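Local coordinates for protein transcriptional regulator, LRP/AsnC family (Neisseria meningitidis, PDB 2P5V) that probably regulates transcription by binding specific DNA sequences, as a member of the Lrp/AsnC family, and binds calcium ions, at residues K14-L19 and A51-Q56. Numbering follows the deposited sequence.
Sequences KILQVL and AGIVRQ
The 2.9 Å backbone hydrogen bond from V18 N to K14 O belongs to the helical turn that carries L16 against I53 and V54. Across the contact itself the touching is all apolar. L16 does the work from the helix side with both methyls of its forked end. Its CG lies beside the backbone N and anti to the carbonyl carbon (chi1 -65°), which sends the fork across to the other segment. L16 CD2 is shared: it sits 3.6 Å from I53 CG2 and 3.8 Å from V54 CG2. L16 CD1 adds a second touch on I53 CG2, at 3.9 Å. I53 thus meets the fork with its short branch, and the two side chains lie roughly perpendicular. L16 and V54 instead run side by side, pointing opposite ways. V54 has CG1 anti to its backbone N (chi1 176°), leaving CG2 as the methyl that meets L16. All three residues are buried. Just before I53, G52, with positive phi, follows the preceding helix in a Schellman motif and turns the chain toward strand 54-61. The contact therefore packs helix 10-21 of the winged helix-turn-helix domain against the loop residue I53 and the first residue of that strand. L48 of helix 38-50 touches both L16 and I53, and L156 also packs on L16. V54 and Q56 pair antiparallel with a strand of the second subunit, so the sheet continues into that subunit.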
# COMPACT_ATOMS: atom_id res chain seq x y z
N LYS G 14 39.00 -17.36 -15.24
CA LYS G 14 38.65 -18.63 -15.88
C LYS G 14 38.47 -19.76 -14.87
O LYS G 14 37.51 -20.52 -14.95
CB LYS G 14 39.72 -19.01 -16.91
CG LYS G 14 39.44 -20.30 -17.69
CD LYS G 14 38.24 -20.15 -18.61
CE LYS G 14 38.17 -21.30 -19.62
NZ LYS G 14 37.41 -20.93 -20.84
N ILE G 15 39.41 -19.86 -13.92
CA ILE G 15 39.35 -20.87 -12.86
C ILE G 15 38.09 -20.74 -11.99
O ILE G 15 37.47 -21.73 -11.63
CB ILE G 15 40.60 -20.80 -11.94
CG1 ILE G 15 41.82 -21.37 -12.65
CG2 ILE G 15 40.36 -21.55 -10.65
CD1 ILE G 15 43.12 -21.21 -11.87
N LEU G 16 37.74 -19.50 -11.65
CA LEU G 16 36.55 -19.24 -10.84
C LEU G 16 35.26 -19.55 -11.60
O LEU G 16 34.31 -20.10 -11.05
CB LEU G 16 36.54 -17.79 -10.34
CG LEU G 16 37.66 -17.43 -9.37
CD1 LEU G 16 37.85 -15.93 -9.32
CD2 LEU G 16 37.41 -17.99 -7.98
N GLN G 17 35.23 -19.21 -12.89
CA GLN G 17 34.09 -19.54 -13.73
C GLN G 17 33.90 -21.05 -13.82
O GLN G 17 32.78 -21.55 -13.71
CB GLN G 17 34.26 -18.95 -15.12
CG GLN G 17 34.21 -17.43 -15.16
CD GLN G 17 34.59 -16.87 -16.52
OE1 GLN G 17 35.03 -17.60 -17.41
NE2 GLN G 17 34.43 -15.57 -16.69
N VAL G 18 35.01 -21.77 -14.03
CA VAL G 18 34.96 -23.23 -14.15
C VAL G 18 34.43 -23.87 -12.87
O VAL G 18 33.52 -24.70 -12.92
CB VAL G 18 36.35 -23.83 -14.48
CG1 VAL G 18 36.38 -25.33 -14.20
CG2 VAL G 18 36.74 -23.54 -15.92
N LEU G 19 35.00 -23.47 -11.74
CA LEU G 19 34.63 -24.06 -10.45
C LEU G 19 33.21 -23.71 -9.98
O LEU G 19 32.58 -24.49 -9.27
CB LEU G 19 35.64 -23.65 -9.37
CG LEU G 19 37.03 -24.28 -9.47
CD1 LEU G 19 37.96 -23.62 -8.46
CD2 LEU G 19 36.97 -25.80 -9.27
N ALA G 51 42.45 -16.17 -0.04
CA ALA G 51 41.97 -14.79 -0.20
C ALA G 51 40.50 -14.63 0.22
O ALA G 51 40.04 -13.50 0.42
CB ALA G 51 42.14 -14.34 -1.63
N GLY G 52 39.77 -15.73 0.33
CA GLY G 52 38.36 -15.70 0.68
C GLY G 52 37.45 -15.51 -0.52
O GLY G 52 36.26 -15.24 -0.35
N ILE G 53 37.99 -15.66 -1.72
CA ILE G 53 37.19 -15.50 -2.94
C ILE G 53 36.23 -16.67 -3.11
O ILE G 53 35.02 -16.47 -3.30
CB ILE G 53 38.07 -15.34 -4.19
CG1 ILE G 53 38.80 -14.00 -4.15
CG2 ILE G 53 37.22 -15.44 -5.46
CD1 ILE G 53 39.86 -13.83 -5.21
N VAL G 54 36.77 -17.89 -3.03
CA VAL G 54 35.95 -19.09 -2.92
C VAL G 54 35.68 -19.28 -1.45
O VAL G 54 36.59 -19.61 -0.69
CB VAL G 54 36.68 -20.33 -3.46
CG1 VAL G 54 35.82 -21.57 -3.23
CG2 VAL G 54 37.00 -20.16 -4.93
N ARG G 55 34.43 -19.07 -1.04
CA ARG G 55 34.07 -19.21 0.38
C ARG G 55 33.59 -20.62 0.75
O ARG G 55 33.69 -21.01 1.91
CB ARG G 55 33.04 -18.15 0.80
CG ARG G 55 31.72 -18.19 0.07
CD ARG G 55 30.74 -17.22 0.70
NE ARG G 55 29.42 -17.31 0.07
CZ ARG G 55 28.55 -18.30 0.27
NH1 ARG G 55 28.83 -19.32 1.08
NH2 ARG G 55 27.38 -18.28 -0.36
N GLN G 56 33.09 -21.38 -0.22
CA GLN G 56 32.56 -22.71 0.05
C GLN G 56 32.37 -23.52 -1.22
O GLN G 56 32.17 -22.96 -2.29
CB GLN G 56 31.21 -22.60 0.78
CG GLN G 56 30.71 -23.88 1.42
CD GLN G 56 29.30 -23.74 1.94
OE1 GLN G 56 28.98 -22.81 2.68
NE2 GLN G 56 28.43 -24.67 1.56